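Side-chain contacts in vacuolar protein sorting-associated protein 29 (Entamoeba histolytica, PDB 5XCJ), which probably works in retromer-linked protein transport as a Vps29-family protein with a zinc-binding metallophosphatase fold: residues F9-R14 with G61-M66; D24-G29 with F150-I155; G38-K43 with D47-L52; Y163-T166 with S171-C174. The protein carries 1 engineered substitution. All coordinates share one frame; numbering follows the deposited sequence.

Contact 1 (F9-R14 with G61-M66); sequences FHVPHR and GAFDEM. Engineered in segment 61-66: Ala-62 (natural residue Asp).
Next in sequence to Phe-63, which packs on Pro-12, Asp-64 has its carboxylate gripped by three backbone N-H groups, and its OD2 alone takes two of them. Gly-61 N reaches Asp-64 OD2 at 2.9 Å with a bent N-H...O angle of 141°, coming to the anti side and well out of the carboxylate plane; Asn-39 N is its second donor, while Leu-40 N donates to OD1. Three donors from two loops fix the rotation of this buried group. The loops are those of the metallophosphatase fold that frame the metal site, where Asp-8 and Asn-39 bind zinc in this protein; no metal is bound here, and the ligand at position 62 has been engineered to alanine.

Between the two loops the contact is a CH-pi interaction. Pro-12 CD sits 3.4 Å from the centroid of the Phe-63 ring, only 10° off its normal, and Pro-12 CG lies 3.5 Å from Phe-63 CD1. The engineered Ala-62 covers the opposite face, its CB 4.0 Å above the ring plane, so the phenyl group is sandwiched. A separate link to the zinc-ligand residue is the hydrogen bond from Phe-63 N to Asn-39 OD1.

Pro-12 is the second residue of a type II turn, closed by Arg-14 N to Val-11 O at 3.0 Å. Elsewhere around the ring, His-10 O approaches Phe-63 CD2 obliquely at 3.6 Å; Val-11 CG2 is looser, 4.4 Å from Phe-63 CE2.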
loop_
_atom_site.group_PDB
_atom_site.type_symbol
_atom_site.label_atom_id
_atom_site.label_comp_id
_atom_site.label_asym_id
_atom_site.label_seq_id
_atom_site.Cartn_x
_atom_site.Cartn_y
_atom_site.Cartn_z
ATOM N N PHE A 9 -7.454 -2.369 -4.883
ATOM C CA PHE A 9 -8.774 -1.804 -5.131
ATOM C C PHE A 9 -9.831 -2.749 -5.691
ATOM O O PHE A 9 -10.984 -2.709 -5.283
ATOM C CB PHE A 9 -8.667 -0.622 -6.096
ATOM C CG PHE A 9 -7.867 0.527 -5.572
ATOM C CD1 PHE A 9 -8.438 1.448 -4.715
ATOM C CD2 PHE A 9 -6.547 0.693 -5.945
ATOM C CE1 PHE A 9 -7.706 2.511 -4.240
ATOM C CE2 PHE A 9 -5.806 1.752 -5.469
ATOM C CZ PHE A 9 -6.389 2.662 -4.616
ATOM N N HIS A 10 -9.433 -3.581 -6.640
ATOM C CA HIS A 10 -10.385 -4.434 -7.334
ATOM C C HIS A 10 -10.052 -5.914 -7.463
ATOM O O HIS A 10 -8.896 -6.309 -7.558
ATOM C CB HIS A 10 -10.569 -3.864 -8.749
ATOM C CG HIS A 10 -11.880 -4.206 -9.390
ATOM N ND1 HIS A 10 -13.062 -3.585 -9.050
ATOM C CD2 HIS A 10 -12.187 -5.086 -10.369
ATOM C CE1 HIS A 10 -14.043 -4.081 -9.782
ATOM N NE2 HIS A 10 -13.540 -4.993 -10.588
ATOM N N VAL A 11 -11.115 -6.705 -7.491
ATOM C CA VAL A 11 -11.066 -8.141 -7.701
ATOM C C VAL A 11 -11.998 -8.377 -8.898
ATOM O O VAL A 11 -13.087 -7.815 -8.953
ATOM C CB VAL A 11 -11.539 -8.925 -6.469
ATOM C CG1 VAL A 11 -11.772 -10.384 -6.823
ATOM C CG2 VAL A 11 -10.522 -8.804 -5.343
ATOM N N PRO A 12 -11.572 -9.198 -9.856
ATOM C CA PRO A 12 -12.384 -9.418 -11.061
ATOM C C PRO A 12 -13.741 -9.984 -10.710
ATOM O O PRO A 12 -13.830 -10.878 -9.876
ATOM C CB PRO A 12 -11.580 -10.459 -11.834
ATOM C CG PRO A 12 -10.177 -10.264 -11.376
ATOM C CD PRO A 12 -10.289 -9.919 -9.923
ATOM N N HIS A 13 -14.773 -9.376 -11.287
ATOM C CA HIS A 13 -16.170 -9.767 -11.123
ATOM C C HIS A 13 -16.754 -9.426 -9.755
ATOM O O HIS A 13 -17.829 -9.888 -9.405
ATOM C CB HIS A 13 -16.381 -11.236 -11.480
ATOM C CG HIS A 13 -15.809 -11.616 -12.809
ATOM N ND1 HIS A 13 -14.701 -12.421 -12.938
ATOM C CD2 HIS A 13 -16.186 -11.287 -14.066
ATOM C CE1 HIS A 13 -14.422 -12.578 -14.221
ATOM N NE2 HIS A 13 -15.307 -11.900 -14.926
ATOM N N ARG A 14 -16.015 -8.651 -8.969
ATOM C CA ARG A 14 -16.491 -8.217 -7.661
ATOM C C ARG A 14 -16.397 -6.693 -7.576
ATOM O O ARG A 14 -15.324 -6.127 -7.726
ATOM C CB ARG A 14 -15.699 -8.905 -6.551
ATOM C CG ARG A 14 -15.850 -10.418 -6.571
ATOM C CD ARG A 14 -14.940 -11.107 -5.572
ATOM N NE ARG A 14 -14.996 -12.556 -5.711
ATOM C CZ ARG A 14 -15.903 -13.329 -5.129
ATOM N NH1 ARG A 14 -16.835 -12.791 -4.362
ATOM N NH2 ARG A 14 -15.881 -14.638 -5.315
ATOM N N GLY A 61 -0.394 -5.572 -10.554
ATOM C CA GLY A 61 -1.120 -6.476 -9.692
ATOM C C GLY A 61 -1.417 -7.808 -10.352
ATOM O O GLY A 61 -1.045 -8.042 -11.491
ATOM N N ALA A 62 -2.073 -8.690 -9.616
ATOM C CA ALA A 62 -2.441 -9.985 -10.154
ATOM C C ALA A 62 -3.426 -9.835 -11.310
ATOM O O ALA A 62 -3.319 -10.529 -12.305
ATOM C CB ALA A 62 -3.019 -10.875 -9.066
ATOM N N PHE A 63 -4.390 -8.932 -11.157
ATOM C CA PHE A 63 -5.405 -8.698 -12.186
ATOM C C PHE A 63 -5.228 -7.444 -13.052
ATOM O O PHE A 63 -6.059 -7.167 -13.907
ATOM C CB PHE A 63 -6.792 -8.688 -11.551
ATOM C CG PHE A 63 -6.910 -9.570 -10.352
ATOM C CD1 PHE A 63 -6.903 -10.941 -10.489
ATOM C CD2 PHE A 63 -7.024 -9.030 -9.086
ATOM C CE1 PHE A 63 -7.012 -11.763 -9.385
ATOM C CE2 PHE A 63 -7.131 -9.844 -7.982
ATOM C CZ PHE A 63 -7.123 -11.214 -8.130
ATOM N N ASP A 64 -4.169 -6.677 -12.816
ATOM C CA ASP A 64 -3.950 -5.460 -13.588
ATOM C C ASP A 64 -3.658 -5.724 -15.060
ATOM O O ASP A 64 -2.903 -6.628 -15.404
ATOM C CB ASP A 64 -2.819 -4.634 -12.987
ATOM C CG ASP A 64 -3.268 -3.813 -11.799
ATOM O OD1 ASP A 64 -4.465 -3.469 -11.732
ATOM O OD2 ASP A 64 -2.415 -3.512 -10.940
ATOM N N GLU A 65 -4.304 -4.953 -15.920
ATOM C CA GLU A 65 -4.093 -5.052 -17.354
ATOM C C GLU A 65 -3.514 -3.764 -17.945
ATOM O O GLU A 65 -3.283 -3.682 -19.147
ATOM C CB GLU A 65 -5.388 -5.429 -18.052
ATOM N N MET A 66 -3.298 -2.757 -17.103
ATOM C CA MET A 66 -2.763 -1.486 -17.576
ATOM C C MET A 66 -1.359 -1.678 -18.133
ATOM O O MET A 66 -0.519 -2.304 -17.507
ATOM C CB MET A 66 -2.763 -0.449 -16.449
ATOM C CG MET A 66 -1.868 0.752 -16.701
ATOM S SD MET A 66 -2.225 2.147 -15.617
ATOM C CE MET A 66 -3.974 1.904 -15.321
#

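Contact 2 (D24-G29 with F150-I155); sequences DRLNTG and FMLLEI
Phe-150 and Leu-26 begin the packing of helix 20-28 against the six-stranded sheet of the metallophosphatase fold, with the helix running nearly along strand 149-156: the two segments' axes diverge by 27° and lie 11.8 Å apart. Phe-150 points at the helix, its CG held between backbone N and carbonyl carbon (chi1 75°). The ring slides past Leu-26, whose CD2 reaches Phe-150 CE1 at 3.7 Å from an oblique direction, and Phe-22, earlier on the same helix, meets that ring edge-to-face.

Met-151 turns its side chain to the other face of the sheet, where it touches Leu-119. Leu-152 comes back to the helix side. Leu-152 CD2 is 4.4 Å from Leu-26 CD2, and Leu-152 CG sits in plane at the edge of the Phe-150 ring. The other branch meets Arg-25: the arginine chain bends at chi2 (72°) and brings one face of its guanidinium over the methyl, with NH2 3.5 Å from Leu-152 CD1, a van der Waals contact of a partly exposed guanidinium on a buried leucine. Leu-153 again faces away, onto Val-5. Farther along, Glu-154 OE1 is hydrogen-bonded to Tyr-163 OH.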
loop_
_atom_site.group_PDB
_atom_site.type_symbol
_atom_site.label_atom_id
_atom_site.label_comp_id
_atom_site.label_asym_id
_atom_site.label_seq_id
_atom_site.Cartn_x
_atom_site.Cartn_y
_atom_site.Cartn_z
ATOM N N ASP A 24 -12.441 11.831 1.098
ATOM C CA ASP A 24 -12.483 13.193 1.622
ATOM C C ASP A 24 -11.188 13.525 2.362
ATOM O O ASP A 24 -10.659 14.623 2.238
ATOM C CB ASP A 24 -13.670 13.375 2.568
ATOM C CG ASP A 24 -14.997 13.299 1.856
ATOM O OD1 ASP A 24 -15.005 13.309 0.618
ATOM O OD2 ASP A 24 -16.031 13.225 2.539
ATOM N N ARG A 25 -10.704 12.574 3.152
ATOM C CA ARG A 25 -9.461 12.750 3.889
ATOM C C ARG A 25 -8.228 12.873 2.993
ATOM O O ARG A 25 -7.371 13.715 3.214
ATOM C CB ARG A 25 -9.264 11.588 4.862
ATOM C CG ARG A 25 -7.849 11.457 5.387
ATOM C CD ARG A 25 -7.547 12.564 6.375
ATOM N NE ARG A 25 -6.127 12.674 6.680
ATOM C CZ ARG A 25 -5.225 13.218 5.877
ATOM N NH1 ARG A 25 -5.580 13.703 4.697
ATOM N NH2 ARG A 25 -3.959 13.274 6.251
ATOM N N LEU A 26 -8.134 11.978 2.021
ATOM C CA LEU A 26 -7.038 11.944 1.061
ATOM C C LEU A 26 -6.973 13.165 0.137
ATOM O O LEU A 26 -5.903 13.631 -0.214
ATOM C CB LEU A 26 -7.075 10.647 0.259
ATOM C CG LEU A 26 -6.835 9.351 1.036
ATOM C CD1 LEU A 26 -7.032 8.111 0.183
ATOM C CD2 LEU A 26 -5.486 9.343 1.720
ATOM N N ASN A 27 -8.138 13.678 -0.226
ATOM C CA ASN A 27 -8.265 14.828 -1.125
ATOM C C ASN A 27 -7.665 16.142 -0.619
ATOM O O ASN A 27 -7.276 16.981 -1.418
ATOM C CB ASN A 27 -9.714 15.009 -1.590
ATOM C CG ASN A 27 -10.026 14.207 -2.839
ATOM O OD1 ASN A 27 -9.219 14.139 -3.758
ATOM N ND2 ASN A 27 -11.205 13.595 -2.877
ATOM N N THR A 28 -7.640 16.352 0.692
ATOM C CA THR A 28 -7.086 17.595 1.234
ATOM C C THR A 28 -5.636 17.531 1.716
ATOM O O THR A 28 -5.040 18.554 2.023
ATOM C CB THR A 28 -7.951 18.132 2.391
ATOM O OG1 THR A 28 -8.086 17.120 3.390
ATOM C CG2 THR A 28 -9.325 18.530 1.889
ATOM N N GLY A 29 -5.109 16.333 1.876
ATOM C CA GLY A 29 -3.777 16.208 2.407
ATOM C C GLY A 29 -2.719 16.739 1.489
ATOM O O GLY A 29 -2.908 16.801 0.282
ATOM N N PHE A 150 -5.789 1.758 4.527
ATOM C CA PHE A 150 -4.704 2.460 3.853
ATOM C C PHE A 150 -3.698 2.992 4.876
ATOM O O PHE A 150 -3.963 2.994 6.073
ATOM C CB PHE A 150 -5.185 3.539 2.882
ATOM C CG PHE A 150 -5.677 4.784 3.547
ATOM C CD1 PHE A 150 -4.793 5.776 3.915
ATOM C CD2 PHE A 150 -7.022 4.962 3.793
ATOM C CE1 PHE A 150 -5.246 6.924 4.522
ATOM C CE2 PHE A 150 -7.479 6.106 4.402
ATOM C CZ PHE A 150 -6.588 7.087 4.767
ATOM N N MET A 151 -2.546 3.423 4.392
ATOM C CA MET A 151 -1.500 3.945 5.257
ATOM C C MET A 151 -0.995 5.296 4.787
ATOM O O MET A 151 -0.979 5.583 3.599
ATOM C CB MET A 151 -0.298 3.008 5.259
ATOM C CG MET A 151 -0.421 1.735 6.064
ATOM S SD MET A 151 1.131 0.822 5.923
ATOM C CE MET A 151 0.818 -0.558 7.015
ATOM N N LEU A 152 -0.587 6.119 5.742
ATOM C CA LEU A 152 0.014 7.402 5.445
ATOM C C LEU A 152 1.349 7.400 6.166
ATOM O O LEU A 152 1.405 7.109 7.354
ATOM C CB LEU A 152 -0.846 8.558 5.932
ATOM C CG LEU A 152 -2.020 8.914 5.033
ATOM C CD1 LEU A 152 -2.791 10.082 5.617
ATOM C CD2 LEU A 152 -1.525 9.227 3.633
ATOM N N LEU A 153 2.417 7.699 5.445
ATOM C CA LEU A 153 3.739 7.713 6.047
ATOM C C LEU A 153 4.287 9.116 6.143
ATOM O O LEU A 153 4.217 9.883 5.194
ATOM C CB LEU A 153 4.732 6.863 5.250
ATOM C CG LEU A 153 4.353 5.469 4.758
ATOM C CD1 LEU A 153 5.537 4.872 4.015
ATOM C CD2 LEU A 153 3.912 4.575 5.902
ATOM N N GLU A 154 4.822 9.446 7.308
ATOM C CA GLU A 154 5.448 10.736 7.499
ATOM C C GLU A 154 6.921 10.395 7.645
ATOM O O GLU A 154 7.314 9.732 8.596
ATOM C CB GLU A 154 4.909 11.416 8.753
ATOM C CG GLU A 154 5.635 12.689 9.147
ATOM C CD GLU A 154 4.898 13.477 10.216
ATOM O OE1 GLU A 154 3.968 12.929 10.838
ATOM O OE2 GLU A 154 5.251 14.651 10.428
ATOM N N ILE A 155 7.720 10.796 6.668
ATOM C CA ILE A 155 9.142 10.517 6.711
ATOM C C ILE A 155 9.992 11.780 6.716
ATOM O O ILE A 155 9.889 12.619 5.827
ATOM C CB ILE A 155 9.581 9.680 5.495
ATOM C CG1 ILE A 155 8.894 8.315 5.492
ATOM C CG2 ILE A 155 11.091 9.520 5.464
ATOM C CD1 ILE A 155 9.350 7.419 4.368
#

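Contact 3 (G38-K43 with D47-L52); sequences GNLCGK and DILRTL
The loop that carries Asn-39, a zinc ligand in another structure of this protein though no metal is bound here, runs straight into helix 43-52, and this contact is the turn where the two join. Its Gly-38-Asn-39 pair probably stands where many relatives in the calcineurin-like superfamily have Gly-Asp. Gly-42 is the N-cap, and the first turn of the helix is closed by Asp-47 N donating a hydrogen bond to Lys-43 O at 2.9 Å, with an N-H...O angle of 154°.

The side chains of these residues, one helical turn apart, add a second tie. Lys-43 leaves its backbone with chi1 at 109°, off the staggered positions, and bends again at chi2, which folds the chain back alongside Asp-47. The salt bridge runs from Lys-43 NZ to Asp-47 OD2 at 3.0 Å, on the syn side and 16° out of the carboxylate plane. The other oxygen, Asp-47 OD1, lies 3.0 Å from Lys-43 O, two acceptors with no bond between them, and 3.1 Å from Lys-43 CD. The ammonium and the nearby helix N-terminus would be expected to offset their repulsion in part.

On the buried side Leu-40 CD2 touches Leu-49 CD1 at 4.1 Å, tying the loop to the helix by apolar packing just after Asn-39, whose ND2 makes a weak hydrogen bond to Asp-8. Leu-49 also rests on Val-56 and Val-58 of strand 55-58 and on Ile-6 of strand 2-6, while Leu-52, a turn further on, packs against Leu-26 of helix 20-28.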
loop_
_atom_site.group_PDB
_atom_site.type_symbol
_atom_site.label_atom_id
_atom_site.label_comp_id
_atom_site.label_asym_id
_atom_site.label_seq_id
_atom_site.Cartn_x
_atom_site.Cartn_y
_atom_site.Cartn_z
ATOM N N GLY A 38 -1.072 -1.848 -6.723
ATOM C CA GLY A 38 -1.682 -2.448 -7.900
ATOM C C GLY A 38 -3.133 -2.853 -7.712
ATOM O O GLY A 38 -3.769 -2.438 -6.752
ATOM N N ASN A 39 -3.622 -3.697 -8.620
ATOM C CA ASN A 39 -4.999 -4.153 -8.609
ATOM C C ASN A 39 -6.008 -2.997 -8.663
ATOM O O ASN A 39 -6.887 -2.876 -7.822
ATOM C CB ASN A 39 -5.271 -5.101 -7.442
ATOM C CG ASN A 39 -4.844 -6.526 -7.748
ATOM O OD1 ASN A 39 -4.354 -6.810 -8.834
ATOM N ND2 ASN A 39 -5.026 -7.419 -6.792
ATOM N N LEU A 40 -5.826 -2.138 -9.657
ATOM C CA LEU A 40 -6.705 -1.000 -9.883
ATOM C C LEU A 40 -8.033 -1.418 -10.503
ATOM O O LEU A 40 -8.109 -2.409 -11.214
ATOM C CB LEU A 40 -6.031 0.030 -10.794
ATOM C CG LEU A 40 -4.638 0.521 -10.419
ATOM C CD1 LEU A 40 -4.116 1.468 -11.486
ATOM C CD2 LEU A 40 -4.656 1.200 -9.061
ATOM N N CYS A 41 -9.088 -0.680 -10.192
ATOM C CA CYS A 41 -10.392 -0.949 -10.771
ATOM C C CYS A 41 -10.337 -0.694 -12.277
ATOM O O CYS A 41 -10.974 -1.380 -13.068
ATOM C CB CYS A 41 -11.473 -0.097 -10.115
ATOM S SG CYS A 41 -11.953 -0.648 -8.465
ATOM N N GLY A 42 -9.537 0.293 -12.661
ATOM C CA GLY A 42 -9.404 0.677 -14.049
ATOM C C GLY A 42 -8.799 2.058 -14.141
ATOM O O GLY A 42 -8.036 2.480 -13.276
ATOM N N LYS A 43 -9.121 2.770 -15.211
ATOM C CA LYS A 43 -8.590 4.112 -15.402
ATOM C C LYS A 43 -9.136 5.089 -14.364
ATOM O O LYS A 43 -8.475 6.057 -14.015
ATOM C CB LYS A 43 -8.878 4.612 -16.813
ATOM C CG LYS A 43 -9.919 5.712 -16.882
ATOM C CD LYS A 43 -9.272 7.079 -16.955
ATOM C CE LYS A 43 -10.203 8.093 -17.596
ATOM N NZ LYS A 43 -9.492 9.332 -18.004
ATOM N N ASP A 47 -7.011 7.885 -12.225
ATOM C CA ASP A 47 -7.354 9.294 -12.276
ATOM C C ASP A 47 -7.431 9.855 -10.861
ATOM O O ASP A 47 -6.938 10.943 -10.591
ATOM C CB ASP A 47 -8.688 9.493 -12.985
ATOM C CG ASP A 47 -8.554 9.460 -14.490
ATOM O OD1 ASP A 47 -7.651 8.771 -15.000
ATOM O OD2 ASP A 47 -9.359 10.128 -15.159
ATOM N N ILE A 48 -8.044 9.087 -9.962
ATOM C CA ILE A 48 -8.194 9.486 -8.569
ATOM C C ILE A 48 -6.841 9.647 -7.886
ATOM O O ILE A 48 -6.605 10.625 -7.191
ATOM C CB ILE A 48 -9.021 8.450 -7.790
ATOM C CG1 ILE A 48 -10.429 8.339 -8.368
ATOM C CG2 ILE A 48 -9.092 8.811 -6.319
ATOM C CD1 ILE A 48 -11.323 7.389 -7.607
ATOM N N LEU A 49 -5.943 8.695 -8.122
ATOM C CA LEU A 49 -4.598 8.722 -7.547
ATOM C C LEU A 49 -3.809 9.934 -8.025
ATOM O O LEU A 49 -3.073 10.548 -7.266
ATOM C CB LEU A 49 -3.828 7.453 -7.906
ATOM C CG LEU A 49 -4.302 6.141 -7.288
ATOM C CD1 LEU A 49 -3.538 4.976 -7.891
ATOM C CD2 LEU A 49 -4.130 6.173 -5.780
ATOM N N ARG A 50 -3.995 10.292 -9.291
ATOM C CA ARG A 50 -3.313 11.436 -9.886
ATOM C C ARG A 50 -3.751 12.738 -9.213
ATOM O O ARG A 50 -2.971 13.671 -9.103
ATOM C CB ARG A 50 -3.556 11.492 -11.393
ATOM C CG ARG A 50 -2.440 10.897 -12.240
ATOM C CD ARG A 50 -1.531 9.978 -11.446
ATOM N NE ARG A 50 -0.142 10.046 -11.882
ATOM C CZ ARG A 50 0.693 11.032 -11.568
ATOM N NH1 ARG A 50 0.280 12.043 -10.819
ATOM N NH2 ARG A 50 1.940 11.012 -12.004
ATOM N N THR A 51 -5.008 12.798 -8.788
ATOM C CA THR A 51 -5.511 13.965 -8.065
ATOM C C THR A 51 -4.894 14.145 -6.669
ATOM O O THR A 51 -4.616 15.257 -6.241
ATOM C CB THR A 51 -7.050 13.970 -7.941
ATOM O OG1 THR A 51 -7.481 12.894 -7.105
ATOM C CG2 THR A 51 -7.712 13.856 -9.308
ATOM N N LEU A 52 -4.710 13.033 -5.969
ATOM C CA LEU A 52 -4.171 13.033 -4.605
ATOM C C LEU A 52 -2.744 13.538 -4.422
ATOM O O LEU A 52 -2.458 14.253 -3.468
ATOM C CB LEU A 52 -4.298 11.639 -4.002
ATOM C CG LEU A 52 -5.689 11.019 -4.067
ATOM C CD1 LEU A 52 -5.710 9.648 -3.417
ATOM C CD2 LEU A 52 -6.709 11.940 -3.425
#

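Contact 4 (Y163-T166 with S171-C174); sequences YEYT and SVKC
One face of the Tyr-165 ring is covered by Cys-174 SG, a sulfur-aromatic contact 3.6 Å from the ring centroid and 21° off the normal, with the sulfur displaced toward the rim at CE1 and CZ. At the edge of the same ring, near its plane, lies Val-172 CG1, 4.4 Å from Tyr-165 CD1; the ring of Phe-150 also meets the Tyr-165 ring, the two planes about 15° apart. Cys-174 reaches over because its SG is anti to the backbone N (chi1 -180°), which also sets the sulfur at the edge of the Tyr-163 ring, 4.2 Å from Tyr-163 CB.

This is a beta hairpin of strands 159-168 and 171-179, the latter outermost in its sheet. Tyr-165 and Cys-174 form a non-hydrogen-bonded pair; next to it Thr-166 and Lys-173 form a hydrogen-bonded one, with Thr-166 N to Lys-173 O at 3.0 Å and Lys-173 N to Thr-166 O at 2.9 Å, both nearly straight. A water donates to Glu-164 O at 2.6 Å and weakly to Lys-173 O. The polar links across the strands are thus backbone bonds, CA-H...O contacts such as Cys-174 CA to Glu-164 O, and a water; the sulfur-ring contact is probably largely dispersive.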
loop_
_atom_site.group_PDB
_atom_site.type_symbol
_atom_site.label_atom_id
_atom_site.label_comp_id
_atom_site.label_asym_id
_atom_site.label_seq_id
_atom_site.Cartn_x
_atom_site.Cartn_y
_atom_site.Cartn_z
ATOM N N TYR A 163 0.752 5.917 9.826
ATOM C CA TYR A 163 -0.615 6.159 10.254
ATOM C C TYR A 163 -1.480 5.098 9.589
ATOM O O TYR A 163 -1.756 5.183 8.396
ATOM C CB TYR A 163 -1.100 7.541 9.815
ATOM C CG TYR A 163 -0.382 8.704 10.451
ATOM C CD1 TYR A 163 -0.829 9.241 11.645
ATOM C CD2 TYR A 163 0.719 9.280 9.846
ATOM C CE1 TYR A 163 -0.187 10.308 12.232
ATOM C CE2 TYR A 163 1.372 10.351 10.426
ATOM C CZ TYR A 163 0.910 10.861 11.618
ATOM O OH TYR A 163 1.545 11.924 12.207
ATOM N N GLU A 164 -1.897 4.100 10.351
ATOM C CA GLU A 164 -2.724 3.019 9.833
ATOM C C GLU A 164 -4.212 3.358 9.885
ATOM O O GLU A 164 -4.795 3.410 10.958
ATOM C CB GLU A 164 -2.490 1.733 10.625
ATOM C CG GLU A 164 -1.043 1.357 10.876
ATOM C CD GLU A 164 -0.927 0.090 11.710
ATOM O OE1 GLU A 164 -1.947 -0.339 12.269
ATOM O OE2 GLU A 164 0.176 -0.473 11.802
ATOM N N TYR A 165 -4.822 3.573 8.724
ATOM C CA TYR A 165 -6.242 3.896 8.671
ATOM C C TYR A 165 -7.080 2.699 8.245
ATOM O O TYR A 165 -6.778 2.059 7.247
ATOM C CB TYR A 165 -6.514 5.065 7.714
ATOM C CG TYR A 165 -6.011 6.400 8.207
ATOM C CD1 TYR A 165 -6.792 7.209 9.016
ATOM C CD2 TYR A 165 -4.745 6.846 7.874
ATOM C CE1 TYR A 165 -6.329 8.424 9.475
ATOM C CE2 TYR A 165 -4.273 8.059 8.322
ATOM C CZ TYR A 165 -5.066 8.843 9.127
ATOM O OH TYR A 165 -4.596 10.051 9.575
ATOM N N THR A 166 -8.111 2.397 9.026
ATOM C CA THR A 166 -9.024 1.305 8.729
ATOM C C THR A 166 -10.472 1.731 8.960
ATOM O O THR A 166 -10.746 2.591 9.784
ATOM C CB THR A 166 -8.729 0.052 9.569
ATOM O OG1 THR A 166 -8.848 0.356 10.960
ATOM C CG2 THR A 166 -7.333 -0.469 9.277
ATOM N N SER A 171 -17.122 2.961 11.344
ATOM C CA SER A 171 -16.363 3.999 12.018
ATOM C C SER A 171 -14.871 3.869 11.714
ATOM O O SER A 171 -14.308 2.786 11.801
ATOM C CB SER A 171 -16.612 3.960 13.526
ATOM O OG SER A 171 -16.093 2.779 14.103
ATOM N N VAL A 172 -14.254 4.980 11.335
ATOM C CA VAL A 172 -12.833 5.012 11.009
ATOM C C VAL A 172 -11.954 4.958 12.255
ATOM O O VAL A 172 -12.221 5.634 13.240
ATOM C CB VAL A 172 -12.497 6.264 10.174
ATOM C CG1 VAL A 172 -11.028 6.313 9.786
ATOM C CG2 VAL A 172 -13.373 6.311 8.937
ATOM N N LYS A 173 -10.900 4.158 12.175
ATOM C CA LYS A 173 -9.949 4.016 13.261
ATOM C C LYS A 173 -8.542 4.265 12.726
ATOM O O LYS A 173 -8.218 3.866 11.617
ATOM C CB LYS A 173 -10.044 2.628 13.882
ATOM C CG LYS A 173 -11.278 2.413 14.735
ATOM C CD LYS A 173 -11.087 2.983 16.127
ATOM C CE LYS A 173 -11.393 1.956 17.199
ATOM N NZ LYS A 173 -10.923 2.393 18.543
ATOM N N CYS A 174 -7.725 4.957 13.511
ATOM C CA CYS A 174 -6.351 5.233 13.114
ATOM C C CYS A 174 -5.354 4.925 14.231
ATOM O O CYS A 174 -5.592 5.249 15.385
ATOM C CB CYS A 174 -6.199 6.682 12.665
ATOM S SG CYS A 174 -4.533 7.145 12.147
HETATM O O HOH W 1 -6.135 1.973 12.600
#

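How the contacts relate
The four contacts run from the metal-site loops across the six-stranded sheet. Contacts 1 and 3, centres 12 Å apart, share the metal-binding region: loop 38-43 lies between the segments of contact 1 in the chain and touches 61-66 directly. Contact 3 continues through helix 43-52 to helix 20-28 and touches contact 2, centres 15 Å apart. Contact 2 meets contact 4, centres 11 Å apart, where strands 149-156 and 159-168 are antiparallel neighbours. Contact 4, last in the chain, includes the sheet's outermost strand within this chain; its centre is 24 Å from that of contact 1, though Thr-166 is about 11 Å from zinc ligand His-117 between side chains. Metal-site loops and hairpin thus occupy different parts of one sheet.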